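Local atomic coordinates of hypothetical dTDP-4-dehydrorhamnose 3,5-epimerase (Sulfolobus tokodaii, PDB entry 2B9U), a protein that probably catalyses the epimerization of dTDP-4-dehydro-6-deoxy-glucose at two carbons of its sugar ring, a step in the biosynthesis of dTDP-L-rhamnose. Residues I80-V85 / A100-E105; G119-E124 / W152-V157. One frame throughout, in Å; residues are numbered along the deposited sequence.

Interaction 1 of 2, residues I80-V85 / A100-E105; sequences ILDVAV and AELNEE
I80 and L102 face each other as an antiparallel hydrogen-bonded pair, and their main chains exchange two bonds. I80 N reaches L102 O at 2.8 Å, almost straight at both ends, whereas the return bond from L102 N to I80 O is longer, 3.1 Å, and more bent, with an N-H...O angle of 143°. Two residues on, D82 and A100 repeat the exchange, D82 N lying 2.8 Å from A100 O. Between them L81 and E101 form the non-hydrogen-bonded pair, where E101 CA turns its hydrogen to I80 O (3.3 Å).

The side chains of I80, D82, A100 and L102 share one face of the sheet. With CG1 between its own backbone N and carbonyl carbon (chi1 73°), I80 brings that methylene to 4.1 Å from L102 CB. From L102, methyl CD1 reaches D82, 3.9 Å from its CB and as close to OD2, so a buried carboxylate lies against a leucine methyl; H118 holds the other oxygen, OD1. On the reverse face E101 CG comes to 3.4 Å from I80 O, and E101 OE2 pairs with R79 while also receiving ND2 of N103 from above the carboxylate plane.

The contact is one end of the beta hairpin made by strands 79-86 and 97-103, in the jelly-roll-like barrel of this cupin-clan enzyme. Strand 97-103 is outermost in its sheet within the chain, and strand 79-86 is bonded on its other flank to strand 116-122. The face of D82 and L102 packs on I73 of strand 70-75 and L110 of strand 109-112, which belong to the second sheet.

Interaction 2 of 2, residues G119-E124 / W152-V157; sequences GFQALE and WPIKEV
Q121 NE2 is held by two main-chain oxygens, I154 O and G55 O. The bond to I154 O is 3.1 Å long, with an N-H...O angle of 167° and that oxygen nearly in the amide plane. The other end of the same amide answers: Q121 OE1 accepts the backbone N-H of I154 at 3.0 Å, and CD of P153 and CB of W152 also press close to this oxygen. One side-chain amide thus pairs with both main-chain polar groups of a single residue, and with G55 O as a further acceptor the amide's rotation is well fixed. Q121 reaches this far because its CG lies anti to the backbone N (chi1 -175°) and the chain stays extended beyond it.

I154 CB rests 3.4 Å from Q121 NE2, while its CD1 extends to A122 O and to CA of L123. L123 in turn sets CD2 against P153 CG at 3.7 Å, the two side chains crossing at about a right angle. This is a strand-to-loop contact: strand 116-122 of the five-stranded sheet in the flattened, jelly-roll-like barrel is covered by the irregular segment 152-157, which follows strand 142-144 and precedes helix 161-164. An alanine in place of Q121 would probably leave I154 N and O, as well as G55 O, without their amide partner and open a gap beside I154 and P153.

The indole of W152 lies obliquely against the strand, its CZ3 3.4 Å from Q121 N and its CE3 3.6 Å from Q121 CB. Its NE1 is held by Y147 O, and the W152 side chain also touches V83 of strand 79-86 and L60 of strand 57-63. V157 CG2 meets the glutamine amide as well, 3.6 Å from Q121 NE2.

Overall arrangement
Interactions 1 and 2 follow one another along the chain, the hairpin of 80-85 with 100-105 being complete before 119-124 begins. Their centres are about 11 Å apart, and both reach the same antiparallel sheet, in which strands 79-86 and 116-122 are neighbours. They meet directly: V83 N lies 2.8 Å from G119 O and L81 N 2.9 Å from Q121 O, both probable hydrogen bonds. Interaction 1 pairs two consecutive strands of a hairpin at the sheet's edge within the chain, while interaction 2 brings a loop from later in the chain back onto the sheet. Both lie within the cupin-type barrel, away from Y137, the predicted thymidine-stacking residue.

Interaction 1 of 2, residues I80-V85 / A100-E105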
ATOM      1  N   ILE A  80     -15.582   2.988  -2.910  1.00 22.95           N
ATOM      2  CA  ILE A  80     -16.247   2.154  -1.909  1.00 22.96           C
ATOM      3  C   ILE A  80     -17.027   3.016  -0.907  1.00 23.12           C
ATOM      4  O   ILE A  80     -16.687   4.178  -0.693  1.00 23.43           O
ATOM      5  CB  ILE A  80     -15.247   1.225  -1.144  1.00 22.70           C
ATOM      6  CG1 ILE A  80     -14.379   2.042  -0.163  1.00 22.75           C
ATOM      7  CG2 ILE A  80     -14.418   0.400  -2.125  1.00 21.71           C
ATOM      8  CD1 ILE A  80     -13.578   1.181   0.835  1.00 23.31           C
ATOM      9  N   LEU A  81     -18.075   2.449  -0.317  1.00 22.85           N
ATOM     10  CA  LEU A  81     -18.692   3.052   0.852  1.00 23.22           C
ATOM     11  C   LEU A  81     -18.130   2.281   2.023  1.00 23.40           C
ATOM     12  O   LEU A  81     -18.469   1.129   2.225  1.00 23.50           O
ATOM     13  CB  LEU A  81     -20.225   2.939   0.831  1.00 23.34           C
ATOM     14  CG  LEU A  81     -20.950   3.490   2.085  1.00 23.24           C
ATOM     15  CD1 LEU A  81     -20.677   4.992   2.275  1.00 21.48           C
ATOM     16  CD2 LEU A  81     -22.455   3.203   2.017  1.00 23.49           C
ATOM     17  N   ASP A  82     -17.263   2.931   2.778  1.00 23.78           N
ATOM     18  CA  ASP A  82     -16.556   2.310   3.867  1.00 24.38           C
ATOM     19  C   ASP A  82     -17.239   2.597   5.202  1.00 24.52           C
ATOM     20  O   ASP A  82     -17.696   3.718   5.440  1.00 24.46           O
ATOM     21  CB  ASP A  82     -15.136   2.840   3.903  1.00 24.79           C
ATOM     22  CG  ASP A  82     -14.222   1.923   4.625  1.00 26.14           C
ATOM     23  OD1 ASP A  82     -14.134   0.757   4.200  1.00 27.33           O
ATOM     24  OD2 ASP A  82     -13.627   2.356   5.626  1.00 29.74           O
ATOM     25  N   VAL A  83     -17.320   1.582   6.059  1.00 24.30           N
ATOM     26  CA  VAL A  83     -18.055   1.701   7.320  1.00 24.30           C
ATOM     27  C   VAL A  83     -17.228   1.148   8.486  1.00 24.83           C
ATOM     28  O   VAL A  83     -16.519   0.144   8.333  1.00 24.40           O
ATOM     29  CB  VAL A  83     -19.418   0.949   7.261  1.00 24.82           C
ATOM     30  CG1 VAL A  83     -20.197   1.138   8.545  1.00 24.30           C
ATOM     31  CG2 VAL A  83     -20.247   1.409   6.066  1.00 24.57           C
ATOM     32  N   ALA A  84     -17.303   1.827   9.636  1.00 24.76           N
ATOM     33  CA  ALA A  84     -16.710   1.361  10.895  1.00 24.95           C
ATOM     34  C   ALA A  84     -17.781   1.386  11.968  1.00 25.75           C
ATOM     35  O   ALA A  84     -18.429   2.405  12.143  1.00 25.45           O
ATOM     36  CB  ALA A  84     -15.583   2.267  11.296  1.00 24.36           C
ATOM     37  N   VAL A  85     -17.935   0.291  12.706  1.00 26.93           N
ATOM     38  CA  VAL A  85     -19.002   0.161  13.702  1.00 29.09           C
ATOM     39  C   VAL A  85     -18.402  -0.057  15.088  1.00 30.30           C
ATOM     40  O   VAL A  85     -17.614  -0.994  15.273  1.00 30.52           O
ATOM     41  CB  VAL A  85     -19.958  -1.025  13.363  1.00 28.73           C
ATOM     42  CG1 VAL A  85     -21.071  -1.139  14.406  1.00 29.29           C
ATOM     43  CG2 VAL A  85     -20.568  -0.858  11.961  1.00 28.19           C
ATOM     44  N   ALA A 100     -18.041   6.604   5.174  1.00 30.12           N
ATOM     45  CA  ALA A 100     -17.222   7.483   4.343  1.00 28.84           C
ATOM     46  C   ALA A 100     -16.982   6.835   2.983  1.00 28.89           C
ATOM     47  O   ALA A 100     -16.652   5.638   2.907  1.00 27.96           O
ATOM     48  CB  ALA A 100     -15.876   7.791   5.019  1.00 28.64           C
ATOM     49  N   GLU A 101     -17.165   7.626   1.926  1.00 27.97           N
ATOM     50  CA  GLU A 101     -16.790   7.229   0.578  1.00 28.38           C
ATOM     51  C   GLU A 101     -15.311   7.462   0.342  1.00 27.11           C
ATOM     52  O   GLU A 101     -14.816   8.602   0.385  1.00 27.04           O
ATOM     53  CB  GLU A 101     -17.614   7.948  -0.500  1.00 28.58           C
ATOM     54  CG  GLU A 101     -17.484   7.239  -1.867  1.00 32.01           C
ATOM     55  CD  GLU A 101     -18.352   7.844  -2.954  1.00 34.71           C
ATOM     56  OE1 GLU A 101     -19.463   8.357  -2.652  1.00 37.15           O
ATOM     57  OE2 GLU A 101     -17.918   7.797  -4.122  1.00 36.66           O
ATOM     58  N   LEU A 102     -14.604   6.361   0.117  1.00 25.92           N
ATOM     59  CA  LEU A 102     -13.194   6.412  -0.251  1.00 24.57           C
ATOM     60  C   LEU A 102     -13.125   5.953  -1.685  1.00 23.88           C
ATOM     61  O   LEU A 102     -13.803   5.012  -2.073  1.00 23.47           O
ATOM     62  CB  LEU A 102     -12.355   5.512   0.682  1.00 24.13           C
ATOM     63  CG  LEU A 102     -12.577   5.723   2.185  1.00 23.03           C
ATOM     64  CD1 LEU A 102     -11.847   4.671   3.012  1.00 21.34           C
ATOM     65  CD2 LEU A 102     -12.159   7.160   2.651  1.00 20.18           C
ATOM     66  N   ASN A 103     -12.337   6.655  -2.486  1.00 23.51           N
ATOM     67  CA  ASN A 103     -12.311   6.415  -3.919  1.00 23.30           C
ATOM     68  C   ASN A 103     -10.998   6.901  -4.528  1.00 23.08           C
ATOM     69  O   ASN A 103     -10.194   7.547  -3.844  1.00 22.40           O
ATOM     70  CB  ASN A 103     -13.558   7.021  -4.619  1.00 23.05           C
ATOM     71  CG  ASN A 103     -13.712   8.528  -4.401  1.00 23.72           C
ATOM     72  OD1 ASN A 103     -12.762   9.288  -4.514  1.00 23.29           O
ATOM     73  ND2 ASN A 103     -14.941   8.959  -4.120  1.00 24.92           N
ATOM     74  N   GLU A 104     -10.782   6.581  -5.799  1.00 23.55           N
ATOM     75  CA  GLU A 104      -9.574   6.997  -6.498  1.00 24.67           C
ATOM     76  C   GLU A 104      -9.582   8.490  -6.864  1.00 25.38           C
ATOM     77  O   GLU A 104      -8.536   9.043  -7.186  1.00 25.95           O
ATOM     78  CB  GLU A 104      -9.365   6.150  -7.753  1.00 25.09           C
ATOM     79  CG  GLU A 104     -10.427   6.321  -8.845  1.00 24.96           C
ATOM     80  CD  GLU A 104     -10.126   5.443 -10.052  1.00 28.88           C
ATOM     81  OE1 GLU A 104     -10.874   4.467 -10.282  1.00 28.42           O
ATOM     82  OE2 GLU A 104      -9.118   5.708 -10.757  1.00 29.69           O
ATOM     83  N   GLU A 105     -10.760   9.121  -6.831  1.00 25.87           N
ATOM     84  CA  GLU A 105     -10.902  10.557  -7.145  1.00 26.14           C
ATOM     85  C   GLU A 105     -10.378  11.407  -6.004  1.00 24.99           C
ATOM     86  O   GLU A 105      -9.693  12.398  -6.236  1.00 24.88           O
ATOM     87  CB  GLU A 105     -12.370  10.936  -7.425  1.00 27.01           C
ATOM     88  CG  GLU A 105     -12.658  12.450  -7.287  1.00 29.94           C
ATOM     89  CD  GLU A 105     -14.138  12.782  -7.114  1.00 32.23           C
ATOM     90  OE1 GLU A 105     -14.901  12.616  -8.085  1.00 34.96           O
ATOM     91  OE2 GLU A 105     -14.534  13.213  -6.008  1.00 35.23           O
TER

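Interaction 2 of 2, residues G119-E124 / W152-V157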
ATOM      1  N   GLY A 119     -16.307  -2.705   7.365  1.00 23.17           N
ATOM      2  CA  GLY A 119     -16.786  -3.286   6.130  1.00 22.80           C
ATOM      3  C   GLY A 119     -16.922  -2.226   5.069  1.00 22.44           C
ATOM      4  O   GLY A 119     -16.778  -1.036   5.350  1.00 21.88           O
ATOM      5  N   PHE A 120     -17.185  -2.663   3.843  1.00 22.23           N
ATOM      6  CA  PHE A 120     -17.491  -1.741   2.758  1.00 22.96           C
ATOM      7  C   PHE A 120     -18.308  -2.432   1.686  1.00 23.15           C
ATOM      8  O   PHE A 120     -18.288  -3.660   1.585  1.00 23.00           O
ATOM      9  CB  PHE A 120     -16.218  -1.138   2.132  1.00 22.37           C
ATOM     10  CG  PHE A 120     -15.309  -2.151   1.472  1.00 22.39           C
ATOM     11  CD1 PHE A 120     -15.477  -2.500   0.129  1.00 21.75           C
ATOM     12  CD2 PHE A 120     -14.266  -2.729   2.182  1.00 23.61           C
ATOM     13  CE1 PHE A 120     -14.632  -3.406  -0.483  1.00 23.06           C
ATOM     14  CE2 PHE A 120     -13.411  -3.651   1.568  1.00 22.75           C
ATOM     15  CZ  PHE A 120     -13.588  -3.989   0.247  1.00 21.28           C
ATOM     16  N   GLN A 121     -19.021  -1.632   0.900  1.00 23.64           N
ATOM     17  CA  GLN A 121     -19.520  -2.076  -0.388  1.00 24.05           C
ATOM     18  C   GLN A 121     -18.763  -1.394  -1.534  1.00 24.71           C
ATOM     19  O   GLN A 121     -18.550  -0.171  -1.523  1.00 24.95           O
ATOM     20  CB  GLN A 121     -21.026  -1.853  -0.531  1.00 24.13           C
ATOM     21  CG  GLN A 121     -21.581  -2.431  -1.841  1.00 22.38           C
ATOM     22  CD  GLN A 121     -23.087  -2.411  -1.911  1.00 24.07           C
ATOM     23  OE1 GLN A 121     -23.727  -1.394  -1.634  1.00 24.04           O
ATOM     24  NE2 GLN A 121     -23.663  -3.531  -2.301  1.00 23.60           N
ATOM     25  N   ALA A 122     -18.336  -2.197  -2.507  1.00 24.85           N
ATOM     26  CA  ALA A 122     -17.741  -1.652  -3.726  1.00 24.70           C
ATOM     27  C   ALA A 122     -18.837  -0.993  -4.576  1.00 24.76           C
ATOM     28  O   ALA A 122     -19.832  -1.637  -4.935  1.00 24.40           O
ATOM     29  CB  ALA A 122     -16.993  -2.744  -4.500  1.00 24.11           C
ATOM     30  N   LEU A 123     -18.660   0.304  -4.852  1.00 25.00           N
ATOM     31  CA  LEU A 123     -19.607   1.090  -5.630  1.00 25.98           C
ATOM     32  C   LEU A 123     -19.312   0.935  -7.127  1.00 26.61           C
ATOM     33  O   LEU A 123     -20.187   1.069  -7.982  1.00 26.95           O
ATOM     34  CB  LEU A 123     -19.567   2.574  -5.181  1.00 26.10           C
ATOM     35  CG  LEU A 123     -19.855   2.827  -3.692  1.00 25.15           C
ATOM     36  CD1 LEU A 123     -19.795   4.297  -3.343  1.00 25.51           C
ATOM     37  CD2 LEU A 123     -21.207   2.249  -3.232  1.00 25.87           C
ATOM     38  N   GLU A 124     -18.049   0.645  -7.400  1.00 26.76           N
ATOM     39  CA  GLU A 124     -17.511   0.322  -8.701  1.00 26.94           C
ATOM     40  C   GLU A 124     -16.586  -0.841  -8.389  1.00 25.79           C
ATOM     41  O   GLU A 124     -16.317  -1.125  -7.209  1.00 25.96           O
ATOM     42  CB  GLU A 124     -16.626   1.476  -9.219  1.00 27.41           C
ATOM     43  CG  GLU A 124     -17.323   2.740  -9.657  1.00 30.74           C
ATOM     44  CD  GLU A 124     -16.340   3.832 -10.108  1.00 35.72           C
ATOM     45  OE1 GLU A 124     -15.166   3.531 -10.466  1.00 36.26           O
ATOM     46  OE2 GLU A 124     -16.749   5.017 -10.095  1.00 40.01           O
ATOM     47  N   TRP A 152     -26.937  -0.651   2.681  1.00 31.36           N
ATOM     48  CA  TRP A 152     -25.984  -0.500   1.583  1.00 30.98           C
ATOM     49  C   TRP A 152     -26.723  -0.020   0.336  1.00 31.75           C
ATOM     50  O   TRP A 152     -27.870  -0.416   0.126  1.00 31.51           O
ATOM     51  CB  TRP A 152     -25.315  -1.849   1.293  1.00 30.15           C
ATOM     52  CG  TRP A 152     -24.545  -2.427   2.478  1.00 28.52           C
ATOM     53  CD1 TRP A 152     -24.915  -3.482   3.265  1.00 27.83           C
ATOM     54  CD2 TRP A 152     -23.292  -1.968   2.993  1.00 26.88           C
ATOM     55  NE1 TRP A 152     -23.978  -3.705   4.238  1.00 27.60           N
ATOM     56  CE2 TRP A 152     -22.961  -2.797   4.091  1.00 26.66           C
ATOM     57  CE3 TRP A 152     -22.410  -0.942   2.629  1.00 25.71           C
ATOM     58  CZ2 TRP A 152     -21.784  -2.633   4.829  1.00 25.62           C
ATOM     59  CZ3 TRP A 152     -21.239  -0.779   3.365  1.00 25.18           C
ATOM     60  CH2 TRP A 152     -20.942  -1.618   4.457  1.00 23.63           C
ATOM     61  N   PRO A 153     -26.076   0.828  -0.491  1.00 32.01           N
ATOM     62  CA  PRO A 153     -26.788   1.406  -1.655  1.00 32.53           C
ATOM     63  C   PRO A 153     -27.023   0.476  -2.858  1.00 32.77           C
ATOM     64  O   PRO A 153     -28.008   0.651  -3.582  1.00 33.26           O
ATOM     65  CB  PRO A 153     -25.917   2.609  -2.048  1.00 32.19           C
ATOM     66  CG  PRO A 153     -24.551   2.270  -1.549  1.00 32.71           C
ATOM     67  CD  PRO A 153     -24.693   1.326  -0.376  1.00 31.53           C
ATOM     68  N   ILE A 154     -26.148  -0.500  -3.075  1.00 33.05           N
ATOM     69  CA  ILE A 154     -26.290  -1.396  -4.229  1.00 32.77           C
ATOM     70  C   ILE A 154     -27.050  -2.655  -3.831  1.00 33.31           C
ATOM     71  O   ILE A 154     -26.735  -3.302  -2.819  1.00 33.22           O
ATOM     72  CB  ILE A 154     -24.935  -1.697  -4.909  1.00 33.01           C
ATOM     73  CG1 ILE A 154     -24.352  -0.406  -5.495  1.00 33.08           C
ATOM     74  CG2 ILE A 154     -25.084  -2.764  -6.012  1.00 32.31           C
ATOM     75  CD1 ILE A 154     -22.885  -0.494  -5.836  1.00 30.86           C
ATOM     76  N   LYS A 155     -28.053  -2.970  -4.649  1.00 33.61           N
ATOM     77  CA  LYS A 155     -29.032  -4.014  -4.416  1.00 34.24           C
ATOM     78  C   LYS A 155     -28.458  -5.388  -4.757  1.00 33.58           C
ATOM     79  O   LYS A 155     -28.727  -6.377  -4.067  1.00 33.78           O
ATOM     80  CB  LYS A 155     -30.251  -3.721  -5.308  1.00 35.00           C
ATOM     81  CG  LYS A 155     -31.520  -4.507  -5.024  1.00 37.47           C
ATOM     82  CD  LYS A 155     -32.700  -3.831  -5.756  1.00 42.14           C
ATOM     83  CE  LYS A 155     -33.138  -2.519  -5.036  1.00 43.79           C
ATOM     84  NZ  LYS A 155     -33.300  -1.331  -5.959  1.00 44.52           N
ATOM     85  N   GLU A 156     -27.658  -5.442  -5.819  1.00 32.76           N
ATOM     86  CA  GLU A 156     -27.023  -6.692  -6.249  1.00 32.00           C
ATOM     87  C   GLU A 156     -25.782  -6.953  -5.405  1.00 31.06           C
ATOM     88  O   GLU A 156     -24.659  -6.822  -5.867  1.00 31.08           O
ATOM     89  CB  GLU A 156     -26.684  -6.657  -7.743  1.00 32.17           C
ATOM     90  CG  GLU A 156     -27.825  -6.178  -8.665  1.00 33.90           C
ATOM     91  CD  GLU A 156     -28.159  -4.690  -8.508  1.00 37.30           C
ATOM     92  OE1 GLU A 156     -27.288  -3.913  -8.048  1.00 37.62           O
ATOM     93  OE2 GLU A 156     -29.304  -4.299  -8.847  1.00 38.62           O
ATOM     94  N   VAL A 157     -26.017  -7.321  -4.151  1.00 30.24           N
ATOM     95  CA  VAL A 157     -24.962  -7.590  -3.184  1.00 29.54           C
ATOM     96  C   VAL A 157     -24.248  -8.913  -3.504  1.00 29.35           C
ATOM     97  O   VAL A 157     -24.904  -9.942  -3.739  1.00 29.09           O
ATOM     98  CB  VAL A 157     -25.543  -7.615  -1.748  1.00 29.74           C
ATOM     99  CG1 VAL A 157     -24.595  -8.315  -0.749  1.00 29.52           C
ATOM    100  CG2 VAL A 157     -25.921  -6.197  -1.281  1.00 30.24           C
TER